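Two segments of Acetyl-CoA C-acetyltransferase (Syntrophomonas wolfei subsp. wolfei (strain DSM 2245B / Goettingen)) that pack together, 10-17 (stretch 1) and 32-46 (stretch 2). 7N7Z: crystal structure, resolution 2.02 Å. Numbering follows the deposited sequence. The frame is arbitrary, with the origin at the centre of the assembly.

Stretch 1, residues 10-17: VVGMARTP
Stretch 2, residues 32-46: DLAIIAANAAIERAG

A strand lies across a helix here, their axes approaching to 6.0 Å, and small residues, Gly12, Ala14, Ala41 and Ala45, line the contact. Residues 10-15 continue a strand that begins earlier in the chain; residues 32-45 are helical with phi/psi near -64/-42. The two run roughly antiparallel, their N-to-C directions 146° apart. Register is set by two pairs: Gly12 CA lies 4.1 Å from Ala45 CA, and Met13 CA 4.6 Å from Ala41 CA. As stretch 1 advances from Val11 to Thr16, its contacts descend the helix from Ala45 to Leu33.

The strand is extended, with phi/psi from -149/146 at Gly12 to -162/156 at Ala14, apart from Val11 at -112/-24, which departs from extended geometry. Gly12 leaves a hollow. Its CA comes within 3.6 Å of Ala41 O, and Ala45 CB fits against Gly12 N at 3.8 Å. A CB built on Gly12 would point toward the helix and land 2.2 Å from Ala41 O and 2.9 Å from Ala45 CB, so closeness is paid for with a missing side chain. Beside it, Val11 (chi1 t) brings CG1 to 3.5 Å from Ala45 CB, while Val11 O receives a CA-H...O contact from Ala45 CA at 3.4 Å.

Ala14 is the central bump. Its methyl points toward the helix and enters a shallow pocket, with Ala14 CB 3.3 Å from Ala40 CB, 3.7 Å from Ala41 N and 3.8 Å from Ala37 O. Arg44 (chi1 m, chi2 t, chi3 t, chi4 -165°) extends over this methyl, so that Ala14 CB sits against one face of the guanidinium, 3.3 Å from Arg44 NH1. The same nitrogen donates a hydrogen bond to Met13 O at 2.7 Å with an N-H...O angle of 150°; this acceptor lies at the guanidinium edge, near its plane, where the N-H bonds point. One long side chain thus covers an apolar bump and ties helix to strand. Met13 (m, t, chi3 98°) and Arg15 (p, t, t, chi4 98°) send their CA-to-CB bonds away from the helix.

Past the strand, the CA-to-CB bond of Thr16 (phi/psi -82/169, chi1 p) points toward the helix again. Its CG2 rests 3.9 Å from Leu33 O and 4.2 Å from Ala37 CB, while Thr16 OG1 donates a hydrogen bond to Pro17 O at 3.1 Å. The CA-to-CB bond of Leu33 (m, t) points sideways to stretch 1, but the end of its side chain comes nearer, with CD2 4.0 Å from Thr16 OG1. Gly46 ends the helix in a Schellman motif at phi/psi 75/28.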

# COMPACT_ATOMS: atom_id res chain seq x y z
N VAL B 10 28.15 2.66 -35.38
CA VAL B 10 28.27 2.66 -33.93
C VAL B 10 29.71 2.99 -33.58
O VAL B 10 30.64 2.40 -34.15
CB VAL B 10 27.86 1.30 -33.33
CG1 VAL B 10 27.77 1.40 -31.81
CG2 VAL B 10 26.54 0.83 -33.92
N VAL B 11 29.90 3.93 -32.66
CA VAL B 11 31.23 4.40 -32.30
C VAL B 11 31.63 3.99 -30.88
O VAL B 11 32.84 3.91 -30.60
CB VAL B 11 31.34 5.93 -32.47
CG1 VAL B 11 32.75 6.40 -32.17
CG2 VAL B 11 30.94 6.33 -33.88
N GLY B 12 30.68 3.73 -30.00
CA GLY B 12 31.00 3.31 -28.64
C GLY B 12 29.92 2.40 -28.12
O GLY B 12 28.73 2.56 -28.44
N MET B 13 30.32 1.43 -27.30
CA MET B 13 29.40 0.44 -26.76
C MET B 13 29.88 -0.00 -25.38
O MET B 13 31.09 -0.16 -25.17
CB MET B 13 29.28 -0.78 -27.68
CG MET B 13 28.73 -0.46 -29.05
SD MET B 13 28.64 -1.92 -30.10
CE MET B 13 26.92 -2.35 -29.90
N ALA B 14 28.94 -0.21 -24.47
CA ALA B 14 29.28 -0.65 -23.12
C ALA B 14 28.04 -1.22 -22.46
O ALA B 14 26.91 -0.90 -22.82
CB ALA B 14 29.85 0.50 -22.28
N ARG B 15 28.28 -2.08 -21.47
CA ARG B 15 27.21 -2.60 -20.63
C ARG B 15 27.78 -2.85 -19.24
O ARG B 15 28.99 -3.04 -19.07
CB ARG B 15 26.60 -3.88 -21.20
CG ARG B 15 27.51 -5.11 -21.19
CD ARG B 15 26.70 -6.38 -21.38
NE ARG B 15 27.53 -7.59 -21.41
CZ ARG B 15 27.74 -8.39 -20.38
NH1 ARG B 15 27.22 -8.14 -19.18
NH2 ARG B 15 28.48 -9.48 -20.55
N THR B 16 26.90 -2.83 -18.25
CA THR B 16 27.26 -3.24 -16.91
C THR B 16 27.19 -4.76 -16.82
O THR B 16 26.68 -5.42 -17.73
CB THR B 16 26.33 -2.60 -15.88
OG1 THR B 16 25.04 -3.22 -15.94
CG2 THR B 16 26.18 -1.11 -16.15
N PRO B 17 27.71 -5.35 -15.75
CA PRO B 17 27.46 -6.78 -15.52
C PRO B 17 25.97 -7.04 -15.36
O PRO B 17 25.19 -6.15 -15.01
CB PRO B 17 28.23 -7.07 -14.22
CG PRO B 17 29.24 -5.98 -14.11
CD PRO B 17 28.59 -4.77 -14.73
N ASP B 32 20.91 5.01 -12.42
CA ASP B 32 22.33 5.09 -12.11
C ASP B 32 23.12 4.01 -12.83
O ASP B 32 24.31 4.21 -13.13
CB ASP B 32 22.53 4.99 -10.59
CG ASP B 32 21.67 5.99 -9.83
OD1 ASP B 32 21.73 7.20 -10.17
OD2 ASP B 32 20.95 5.58 -8.91
N LEU B 33 22.50 2.86 -13.13
CA LEU B 33 23.13 1.90 -14.02
C LEU B 33 23.21 2.46 -15.44
O LEU B 33 24.23 2.29 -16.12
CB LEU B 33 22.36 0.58 -14.02
CG LEU B 33 22.51 -0.33 -12.81
CD1 LEU B 33 21.38 -1.35 -12.78
CD2 LEU B 33 23.86 -1.03 -12.80
N ALA B 34 22.14 3.11 -15.90
CA ALA B 34 22.15 3.71 -17.22
C ALA B 34 23.24 4.76 -17.35
O ALA B 34 23.90 4.86 -18.39
CB ALA B 34 20.78 4.33 -17.52
N ILE B 35 23.46 5.55 -16.30
CA ILE B 35 24.48 6.59 -16.35
C ILE B 35 25.86 5.97 -16.49
O ILE B 35 26.71 6.47 -17.25
CB ILE B 35 24.38 7.49 -15.10
CG1 ILE B 35 23.24 8.49 -15.26
CG2 ILE B 35 25.70 8.21 -14.85
CD1 ILE B 35 22.73 9.04 -13.95
N ILE B 36 26.12 4.88 -15.77
CA ILE B 36 27.43 4.24 -15.85
C ILE B 36 27.66 3.67 -17.24
O ILE B 36 28.72 3.85 -17.85
CB ILE B 36 27.56 3.15 -14.76
CG1 ILE B 36 27.62 3.80 -13.38
CG2 ILE B 36 28.80 2.30 -15.01
CD1 ILE B 36 27.41 2.83 -12.23
N ALA B 37 26.66 2.97 -17.78
CA ALA B 37 26.79 2.40 -19.12
C ALA B 37 26.89 3.50 -20.18
O ALA B 37 27.68 3.38 -21.13
CB ALA B 37 25.61 1.48 -19.42
N ALA B 38 26.11 4.57 -20.03
CA ALA B 38 26.15 5.65 -21.01
C ALA B 38 27.50 6.35 -21.01
O ALA B 38 28.06 6.63 -22.07
CB ALA B 38 25.02 6.65 -20.73
N ASN B 39 28.03 6.66 -19.82
CA ASN B 39 29.34 7.30 -19.74
C ASN B 39 30.41 6.43 -20.37
O ASN B 39 31.30 6.93 -21.06
CB ASN B 39 29.68 7.62 -18.29
CG ASN B 39 29.03 8.90 -17.80
OD1 ASN B 39 28.89 9.86 -18.56
ND2 ASN B 39 28.64 8.92 -16.53
N ALA B 40 30.35 5.12 -20.13
CA ALA B 40 31.32 4.21 -20.72
C ALA B 40 31.27 4.27 -22.24
O ALA B 40 32.30 4.41 -22.91
CB ALA B 40 31.07 2.78 -20.23
N ALA B 41 30.07 4.16 -22.82
CA ALA B 41 29.94 4.22 -24.27
C ALA B 41 30.43 5.55 -24.82
O ALA B 41 31.11 5.60 -25.85
CB ALA B 41 28.49 3.97 -24.68
N ILE B 42 30.11 6.65 -24.13
CA ILE B 42 30.50 7.97 -24.61
C ILE B 42 32.02 8.13 -24.59
O ILE B 42 32.63 8.60 -25.55
CB ILE B 42 29.81 9.08 -23.79
CG1 ILE B 42 28.31 9.10 -24.11
CG2 ILE B 42 30.45 10.43 -24.08
CD1 ILE B 42 27.50 10.01 -23.20
N GLU B 43 32.65 7.74 -23.48
CA GLU B 43 34.10 7.83 -23.39
C GLU B 43 34.76 6.96 -24.44
O GLU B 43 35.71 7.39 -25.12
CB GLU B 43 34.58 7.43 -22.00
CG GLU B 43 36.08 7.54 -21.84
CD GLU B 43 36.80 6.29 -22.32
OE1 GLU B 43 37.65 6.39 -23.22
OE2 GLU B 43 36.53 5.22 -21.76
N ARG B 44 34.30 5.71 -24.58
CA ARG B 44 34.92 4.79 -25.53
C ARG B 44 34.81 5.34 -26.95
O ARG B 44 35.74 5.18 -27.75
CB ARG B 44 34.26 3.42 -25.43
CG ARG B 44 34.56 2.70 -24.13
CD ARG B 44 33.62 1.53 -23.90
NE ARG B 44 33.95 0.81 -22.68
CZ ARG B 44 33.49 -0.39 -22.37
NH1 ARG B 44 32.67 -1.05 -23.17
NH2 ARG B 44 33.87 -0.96 -21.22
N ALA B 45 33.68 5.97 -27.28
CA ALA B 45 33.54 6.59 -28.59
C ALA B 45 34.50 7.76 -28.77
O ALA B 45 34.89 8.07 -29.90
CB ALA B 45 32.10 7.05 -28.80
N GLY B 46 34.89 8.41 -27.68
CA GLY B 46 35.72 9.59 -27.78
C GLY B 46 34.98 10.82 -28.24
O GLY B 46 35.58 11.71 -28.85